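Local coordinates for protein VP5 (Halorubrum pleomorphic virus 6, PDB 6QGL) that probably fuses the envelope of this haloarchaeal virus with the membrane of its host cell, at residues Glu112-Asn124 against Val173-Phe186. Residues are numbered along the deposited sequence; the frame is centred on the assembly and turned at random.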
ATOM      1  N   GLU A 112      -3.204  -6.327 -18.756  1.00 50.82           N
ATOM      2  CA  GLU A 112      -1.770  -6.212 -18.472  1.00 49.64           C
ATOM      3  C   GLU A 112      -1.281  -4.783 -18.686  1.00 53.68           C
ATOM      4  O   GLU A 112      -0.512  -4.291 -17.862  1.00 53.10           O
ATOM      5  CB  GLU A 112      -0.952  -7.204 -19.315  1.00 50.62           C
ATOM      6  CG  GLU A 112       0.527  -7.255 -18.945  1.00 58.69           C
ATOM      7  CD  GLU A 112       1.371  -8.322 -19.614  1.00 75.67           C
ATOM      8  OE1 GLU A 112       0.786  -9.271 -20.183  1.00 64.84           O
ATOM      9  OE2 GLU A 112       2.619  -8.215 -19.564  1.00 69.54           O
ATOM     10  N   THR A 113      -1.739  -4.119 -19.775  1.00 50.74           N
ATOM     11  CA  THR A 113      -1.373  -2.739 -20.099  1.00 50.94           C
ATOM     12  C   THR A 113      -1.770  -1.819 -18.952  1.00 55.54           C
ATOM     13  O   THR A 113      -0.945  -1.032 -18.516  1.00 54.66           O
ATOM     14  CB  THR A 113      -1.944  -2.311 -21.462  1.00 57.93           C
ATOM     15  OG1 THR A 113      -1.461  -3.207 -22.461  1.00 56.91           O
ATOM     16  CG2 THR A 113      -1.553  -0.887 -21.849  1.00 55.34           C
ATOM     17  N   THR A 114      -2.993  -1.973 -18.420  1.00 53.08           N
ATOM     18  CA  THR A 114      -3.506  -1.179 -17.305  1.00 53.31           C
ATOM     19  C   THR A 114      -2.639  -1.354 -16.052  1.00 56.80           C
ATOM     20  O   THR A 114      -2.182  -0.356 -15.499  1.00 56.43           O
ATOM     21  CB  THR A 114      -4.993  -1.492 -17.081  1.00 61.58           C
ATOM     22  OG1 THR A 114      -5.689  -1.239 -18.300  1.00 62.71           O
ATOM     23  CG2 THR A 114      -5.614  -0.670 -15.964  1.00 60.93           C
ATOM     24  N   VAL A 115      -2.388  -2.614 -15.642  1.00 53.04           N
ATOM     25  CA  VAL A 115      -1.591  -2.977 -14.464  1.00 52.07           C
ATOM     26  C   VAL A 115      -0.155  -2.458 -14.602  1.00 55.28           C
ATOM     27  O   VAL A 115       0.335  -1.791 -13.689  1.00 55.13           O
ATOM     28  CB  VAL A 115      -1.673  -4.508 -14.160  1.00 55.88           C
ATOM     29  CG1 VAL A 115      -0.744  -4.905 -13.017  1.00 55.31           C
ATOM     30  CG2 VAL A 115      -3.100  -4.935 -13.848  1.00 56.43           C
ATOM     31  N   ARG A 116       0.493  -2.722 -15.756  1.00 51.27           N
ATOM     32  CA  ARG A 116       1.862  -2.275 -16.019  1.00 50.37           C
ATOM     33  C   ARG A 116       1.979  -0.764 -16.082  1.00 54.14           C
ATOM     34  O   ARG A 116       2.870  -0.215 -15.436  1.00 54.00           O
ATOM     35  CB  ARG A 116       2.436  -2.912 -17.284  1.00 50.42           C
ATOM     36  CG  ARG A 116       2.803  -4.363 -17.099  1.00 58.24           C
ATOM     37  CD  ARG A 116       3.824  -4.799 -18.122  1.00 64.99           C
ATOM     38  NE  ARG A 116       3.946  -6.249 -18.120  1.00 69.18           N
ATOM     39  CZ  ARG A 116       4.807  -6.940 -17.381  1.00 82.23           C
ATOM     40  NH1 ARG A 116       5.673  -6.310 -16.592  1.00 69.74           N
ATOM     41  NH2 ARG A 116       4.816  -8.260 -17.431  1.00 68.75           N
ATOM     42  N   THR A 117       1.076  -0.092 -16.831  1.00 50.89           N
ATOM     43  CA  THR A 117       1.051   1.370 -16.964  1.00 51.03           C
ATOM     44  C   THR A 117       0.943   2.022 -15.587  1.00 54.98           C
ATOM     45  O   THR A 117       1.717   2.932 -15.311  1.00 54.93           O
ATOM     46  CB  THR A 117      -0.034   1.837 -17.959  1.00 57.66           C
ATOM     47  OG1 THR A 117       0.247   1.281 -19.242  1.00 55.21           O
ATOM     48  CG2 THR A 117      -0.108   3.348 -18.096  1.00 56.55           C
ATOM     49  N   ASN A 118       0.037   1.522 -14.713  1.00 51.23           N
ATOM     50  CA  ASN A 118      -0.135   2.048 -13.352  1.00 50.80           C
ATOM     51  C   ASN A 118       1.137   1.912 -12.529  1.00 53.41           C
ATOM     52  O   ASN A 118       1.534   2.865 -11.857  1.00 53.02           O
ATOM     53  CB  ASN A 118      -1.292   1.357 -12.635  1.00 50.82           C
ATOM     54  CG  ASN A 118      -2.652   1.671 -13.191  1.00 72.44           C
ATOM     55  OD1 ASN A 118      -2.859   2.616 -13.966  1.00 66.67           O
ATOM     56  ND2 ASN A 118      -3.610   0.862 -12.806  1.00 65.22           N
ATOM     57  N   PHE A 119       1.779   0.734 -12.606  1.00 49.28           N
ATOM     58  CA  PHE A 119       3.014   0.417 -11.905  1.00 48.56           C
ATOM     59  C   PHE A 119       4.165   1.325 -12.363  1.00 52.67           C
ATOM     60  O   PHE A 119       4.803   1.954 -11.516  1.00 52.10           O
ATOM     61  CB  PHE A 119       3.354  -1.076 -12.073  1.00 50.02           C
ATOM     62  CG  PHE A 119       4.632  -1.524 -11.412  1.00 51.28           C
ATOM     63  CD1 PHE A 119       4.724  -1.617 -10.027  1.00 54.44           C
ATOM     64  CD2 PHE A 119       5.740  -1.876 -12.174  1.00 53.40           C
ATOM     65  CE1 PHE A 119       5.912  -2.022  -9.416  1.00 55.39           C
ATOM     66  CE2 PHE A 119       6.922  -2.297 -11.562  1.00 56.24           C
ATOM     67  CZ  PHE A 119       6.998  -2.371 -10.187  1.00 54.47           C
ATOM     68  N   TYR A 120       4.398   1.431 -13.691  1.00 49.51           N
ATOM     69  CA  TYR A 120       5.462   2.283 -14.239  1.00 49.29           C
ATOM     70  C   TYR A 120       5.181   3.769 -14.055  1.00 52.83           C
ATOM     71  O   TYR A 120       6.127   4.541 -13.899  1.00 52.82           O
ATOM     72  CB  TYR A 120       5.760   1.966 -15.712  1.00 50.95           C
ATOM     73  CG  TYR A 120       6.116   0.525 -15.999  1.00 52.75           C
ATOM     74  CD1 TYR A 120       6.962  -0.189 -15.156  1.00 54.40           C
ATOM     75  CD2 TYR A 120       5.655  -0.106 -17.150  1.00 54.11           C
ATOM     76  CE1 TYR A 120       7.291  -1.516 -15.417  1.00 55.24           C
ATOM     77  CE2 TYR A 120       5.982  -1.431 -17.426  1.00 55.11           C
ATOM     78  CZ  TYR A 120       6.803  -2.129 -16.558  1.00 62.95           C
ATOM     79  OH  TYR A 120       7.123  -3.433 -16.828  1.00 65.90           O
ATOM     80  N   LYS A 121       3.889   4.169 -14.049  1.00 48.99           N
ATOM     81  CA  LYS A 121       3.476   5.557 -13.827  1.00 48.92           C
ATOM     82  C   LYS A 121       3.900   6.027 -12.436  1.00 52.41           C
ATOM     83  O   LYS A 121       4.400   7.145 -12.316  1.00 52.39           O
ATOM     84  CB  LYS A 121       1.960   5.733 -14.018  1.00 51.62           C
ATOM     85  CG  LYS A 121       1.581   6.389 -15.342  1.00 57.05           C
ATOM     86  CD  LYS A 121       0.122   6.159 -15.736  1.00 64.97           C
ATOM     87  CE  LYS A 121      -0.897   6.999 -14.999  1.00 77.58           C
ATOM     88  NZ  LYS A 121      -2.276   6.480 -15.204  1.00 88.39           N
ATOM     89  N   SER A 122       3.735   5.167 -11.400  1.00 48.70           N
ATOM     90  CA  SER A 122       4.115   5.495 -10.021  1.00 48.60           C
ATOM     91  C   SER A 122       5.634   5.582  -9.840  1.00 52.00           C
ATOM     92  O   SER A 122       6.093   6.399  -9.037  1.00 52.13           O
ATOM     93  CB  SER A 122       3.475   4.540  -9.015  1.00 52.96           C
ATOM     94  OG  SER A 122       4.170   3.310  -8.909  1.00 63.54           O
ATOM     95  N   TRP A 123       6.410   4.776 -10.606  1.00 47.55           N
ATOM     96  CA  TRP A 123       7.876   4.824 -10.592  1.00 46.97           C
ATOM     97  C   TRP A 123       8.302   6.162 -11.189  1.00 51.73           C
ATOM     98  O   TRP A 123       9.098   6.874 -10.582  1.00 51.34           O
ATOM     99  CB  TRP A 123       8.496   3.657 -11.392  1.00 45.34           C
ATOM    100  CG  TRP A 123       9.939   3.877 -11.758  1.00 46.17           C
ATOM    101  CD1 TRP A 123      10.423   4.328 -12.952  1.00 49.32           C
ATOM    102  CD2 TRP A 123      11.074   3.735 -10.893  1.00 45.97           C
ATOM    103  NE1 TRP A 123      11.791   4.456 -12.891  1.00 48.77           N
ATOM    104  CE2 TRP A 123      12.220   4.074 -11.648  1.00 50.03           C
ATOM    105  CE3 TRP A 123      11.237   3.318  -9.560  1.00 47.28           C
ATOM    106  CZ2 TRP A 123      13.511   4.031 -11.109  1.00 49.53           C
ATOM    107  CZ3 TRP A 123      12.516   3.269  -9.032  1.00 48.93           C
ATOM    108  CH2 TRP A 123      13.633   3.634  -9.797  1.00 49.76           C
ATOM    109  N   ASN A 124       7.740   6.506 -12.368  1.00 48.97           N
ATOM    110  CA  ASN A 124       7.999   7.751 -13.086  1.00 49.36           C
ATOM    111  C   ASN A 124       7.767   8.967 -12.214  1.00 54.39           C
ATOM    112  O   ASN A 124       8.603   9.869 -12.219  1.00 54.68           O
ATOM    113  CB  ASN A 124       7.159   7.826 -14.360  1.00 49.91           C
ATOM    114  CG  ASN A 124       7.665   6.937 -15.480  1.00 63.23           C
ATOM    115  OD1 ASN A 124       8.703   6.262 -15.381  1.00 52.93           O
ATOM    116  ND2 ASN A 124       6.942   6.928 -16.583  1.00 55.07           N
ATOM    117  N   VAL A 173       8.838   0.992 -23.548  1.00 58.90           N
ATOM    118  CA  VAL A 173       8.286  -0.276 -23.075  1.00 57.48           C
ATOM    119  C   VAL A 173       7.198  -0.653 -24.085  1.00 61.40           C
ATOM    120  O   VAL A 173       6.356   0.185 -24.414  1.00 61.53           O
ATOM    121  CB  VAL A 173       7.742  -0.163 -21.617  1.00 60.01           C
ATOM    122  CG1 VAL A 173       6.909  -1.383 -21.221  1.00 59.21           C
ATOM    123  CG2 VAL A 173       8.879   0.046 -20.624  1.00 59.20           C
ATOM    124  N   SER A 174       7.246  -1.888 -24.611  1.00 57.88           N
ATOM    125  CA  SER A 174       6.249  -2.350 -25.570  1.00 58.29           C
ATOM    126  C   SER A 174       5.086  -2.986 -24.826  1.00 60.89           C
ATOM    127  O   SER A 174       5.201  -4.108 -24.323  1.00 59.88           O
ATOM    128  CB  SER A 174       6.863  -3.301 -26.594  1.00 62.54           C
ATOM    129  OG  SER A 174       7.809  -2.621 -27.401  1.00 72.18           O
ATOM    130  N   MET A 175       3.984  -2.224 -24.698  1.00 57.04           N
ATOM    131  CA  MET A 175       2.779  -2.674 -24.007  1.00 55.97           C
ATOM    132  C   MET A 175       2.080  -3.760 -24.830  1.00 60.62           C
ATOM    133  O   MET A 175       2.123  -3.699 -26.062  1.00 61.44           O
ATOM    134  CB  MET A 175       1.842  -1.494 -23.671  1.00 58.56           C
ATOM    135  CG  MET A 175       2.350  -0.615 -22.529  1.00 61.22           C
ATOM    136  SD  MET A 175       2.605  -1.510 -20.968  1.00 63.76           S
ATOM    137  CE  MET A 175       3.221  -0.214 -19.948  1.00 60.04           C
ATOM    138  N   PRO A 176       1.480  -4.788 -24.182  1.00 56.71           N
ATOM    139  CA  PRO A 176       0.855  -5.882 -24.948  1.00 57.05           C
ATOM    140  C   PRO A 176      -0.255  -5.487 -25.915  1.00 62.29           C
ATOM    141  O   PRO A 176      -0.534  -6.255 -26.831  1.00 62.53           O
ATOM    142  CB  PRO A 176       0.327  -6.820 -23.865  1.00 57.90           C
ATOM    143  CG  PRO A 176       1.088  -6.484 -22.650  1.00 61.33           C
ATOM    144  CD  PRO A 176       1.378  -5.028 -22.729  1.00 57.12           C
ATOM    145  N   ASP A 177      -0.878  -4.304 -25.736  1.00 59.41           N
ATOM    146  CA  ASP A 177      -1.957  -3.844 -26.617  1.00 60.61           C
ATOM    147  C   ASP A 177      -1.442  -3.182 -27.916  1.00 65.52           C
ATOM    148  O   ASP A 177      -2.237  -2.651 -28.694  1.00 66.72           O
ATOM    149  CB  ASP A 177      -2.943  -2.941 -25.851  1.00 62.62           C
ATOM    150  CG  ASP A 177      -2.384  -1.620 -25.361  1.00 72.33           C
ATOM    151  OD1 ASP A 177      -1.141  -1.467 -25.344  1.00 71.29           O
ATOM    152  OD2 ASP A 177      -3.186  -0.747 -24.975  1.00 80.35           O
ATOM    153  N   GLY A 178      -0.128  -3.253 -28.141  1.00 61.35           N
ATOM    154  CA  GLY A 178       0.524  -2.706 -29.326  1.00 62.51           C
ATOM    155  C   GLY A 178       1.040  -1.289 -29.189  1.00 66.72           C
ATOM    156  O   GLY A 178       1.719  -0.798 -30.094  1.00 67.93           O
ATOM    157  N   THR A 179       0.722  -0.620 -28.064  1.00 62.03           N
ATOM    158  CA  THR A 179       1.143   0.757 -27.789  1.00 61.93           C
ATOM    159  C   THR A 179       2.507   0.800 -27.094  1.00 64.36           C
ATOM    160  O   THR A 179       2.952  -0.207 -26.540  1.00 62.60           O
ATOM    161  CB  THR A 179       0.082   1.514 -26.957  1.00 69.08           C
ATOM    162  OG1 THR A 179      -0.002   0.956 -25.645  1.00 66.44           O
ATOM    163  CG2 THR A 179      -1.290   1.554 -27.622  1.00 68.95           C
ATOM    164  N   ASN A 180       3.153   1.978 -27.112  1.00 61.44           N
ATOM    165  CA  ASN A 180       4.437   2.202 -26.450  1.00 60.03           C
ATOM    166  C   ASN A 180       4.250   3.090 -25.234  1.00 62.43           C
ATOM    167  O   ASN A 180       3.480   4.054 -25.286  1.00 62.80           O
ATOM    168  CB  ASN A 180       5.457   2.841 -27.406  1.00 61.45           C
ATOM    169  CG  ASN A 180       5.851   2.012 -28.607  1.00 82.62           C
ATOM    170  OD1 ASN A 180       6.109   2.551 -29.685  1.00 80.39           O
ATOM    171  ND2 ASN A 180       5.928   0.691 -28.463  1.00 71.19           N
ATOM    172  N   PHE A 181       4.957   2.768 -24.141  1.00 57.29           N
ATOM    173  CA  PHE A 181       4.934   3.554 -22.911  1.00 56.09           C
ATOM    174  C   PHE A 181       6.342   4.038 -22.593  1.00 60.38           C
ATOM    175  O   PHE A 181       7.302   3.270 -22.709  1.00 59.67           O
ATOM    176  CB  PHE A 181       4.351   2.752 -21.733  1.00 56.32           C
ATOM    177  CG  PHE A 181       4.226   3.533 -20.443  1.00 56.88           C
ATOM    178  CD1 PHE A 181       3.144   4.377 -20.224  1.00 60.45           C
ATOM    179  CD2 PHE A 181       5.191   3.426 -19.449  1.00 57.77           C
ATOM    180  CE1 PHE A 181       3.040   5.114 -19.041  1.00 60.93           C
ATOM    181  CE2 PHE A 181       5.092   4.173 -18.274  1.00 60.16           C
ATOM    182  CZ  PHE A 181       4.010   5.000 -18.071  1.00 58.88           C
ATOM    183  N   THR A 182       6.463   5.307 -22.188  1.00 57.79           N
ATOM    184  CA  THR A 182       7.749   5.885 -21.823  1.00 57.45           C
ATOM    185  C   THR A 182       8.016   5.674 -20.334  1.00 60.19           C
ATOM    186  O   THR A 182       7.408   6.338 -19.486  1.00 59.92           O
ATOM    187  CB  THR A 182       7.868   7.351 -22.283  1.00 65.98           C
ATOM    188  OG1 THR A 182       7.687   7.423 -23.696  1.00 67.48           O
ATOM    189  CG2 THR A 182       9.208   7.966 -21.924  1.00 64.01           C
ATOM    190  N   LEU A 183       8.914   4.730 -20.030  1.00 55.51           N
ATOM    191  CA  LEU A 183       9.380   4.437 -18.678  1.00 53.88           C
ATOM    192  C   LEU A 183      10.629   5.290 -18.472  1.00 57.97           C
ATOM    193  O   LEU A 183      11.469   5.378 -19.372  1.00 58.59           O
ATOM    194  CB  LEU A 183       9.704   2.935 -18.528  1.00 53.19           C
ATOM    195  CG  LEU A 183      10.406   2.467 -17.239  1.00 56.74           C
ATOM    196  CD1 LEU A 183       9.453   2.448 -16.053  1.00 56.07           C
ATOM    197  CD2 LEU A 183      11.024   1.104 -17.426  1.00 58.58           C
ATOM    198  N   LEU A 184      10.734   5.951 -17.315  1.00 53.79           N
ATOM    199  CA  LEU A 184      11.896   6.788 -17.042  1.00 53.54           C
ATOM    200  C   LEU A 184      12.981   5.978 -16.361  1.00 57.03           C
ATOM    201  O   LEU A 184      12.743   5.380 -15.312  1.00 56.38           O
ATOM    202  CB  LEU A 184      11.531   8.040 -16.219  1.00 53.28           C
ATOM    203  CG  LEU A 184      10.515   9.018 -16.830  1.00 58.38           C
ATOM    204  CD1 LEU A 184      10.125  10.079 -15.833  1.00 58.34           C
ATOM    205  CD2 LEU A 184      11.043   9.666 -18.104  1.00 61.47           C
ATOM    206  N   THR A 185      14.155   5.909 -16.991  1.00 53.53           N
ATOM    207  CA  THR A 185      15.313   5.227 -16.436  1.00 52.93           C
ATOM    208  C   THR A 185      16.089   6.274 -15.662  1.00 56.37           C
ATOM    209  O   THR A 185      16.485   7.302 -16.222  1.00 56.59           O
ATOM    210  CB  THR A 185      16.114   4.513 -17.528  1.00 59.34           C
ATOM    211  OG1 THR A 185      15.303   3.466 -18.046  1.00 57.83           O
ATOM    212  CG2 THR A 185      17.421   3.922 -17.008  1.00 57.56           C
ATOM    213  N   PHE A 186      16.262   6.031 -14.362  1.00 52.14           N
ATOM    214  CA  PHE A 186      16.969   6.951 -13.490  1.00 51.82           C
ATOM    215  C   PHE A 186      18.476   6.751 -13.551  1.00 56.52           C
ATOM    216  O   PHE A 186      18.976   5.710 -13.127  1.00 56.84           O
ATOM    217  CB  PHE A 186      16.454   6.842 -12.043  1.00 52.79           C
ATOM    218  CG  PHE A 186      17.176   7.769 -11.098  1.00 54.26           C
ATOM    219  CD1 PHE A 186      16.833   9.114 -11.019  1.00 57.00           C
ATOM    220  CD2 PHE A 186      18.227   7.309 -10.315  1.00 56.74           C
ATOM    221  CE1 PHE A 186      17.526   9.979 -10.170  1.00 57.98           C
ATOM    222  CE2 PHE A 186      18.924   8.177  -9.482  1.00 59.71           C
ATOM    223  CZ  PHE A 186      18.566   9.505  -9.407  1.00 57.39           C
TER
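With CG beside the backbone N (chi1 -75°), the amide of Asn124 meets the backbone of strand 180-186, while Trp123, whose CG is anti to its own N (chi1 163°), turns its indole edge toward the carbonyl of Leu184. Asn124 thereby illustrates how one side-chain amide can serve a backbone N-H and a carbonyl together: OD1 receives Leu184 N at 2.8 Å, and ND2 gives a more bent bond to Thr182 O at 3.0 Å. Beside it, Trp123 NE1 lies 2.8 Å from Leu184 O, with the oxygen in the indole plane and the donor nearly in line with C=O. Farther back along the helix the contact turns apolar. Phe181 CE2 reaches Tyr120 CB, Leu183 CD1 touches Tyr120 CD1, and Met175 CE approaches the phenol edge in plane, 3.7 Å from Tyr120 CD2. At the hairpin turn Pro176 CG sits over the carboxylate of Glu112, which Arg116 grips side-on through OE2; Arg247 and Asp240 of helix 229-257 extend this pair. The antiparallel hairpin is thus laid along helix 97-140 by apolar contacts from Met175 to Leu183 and by directional bonds around Leu184, where two helix side chains satisfy three backbone polar atoms and probably fix the strand's position along the helix.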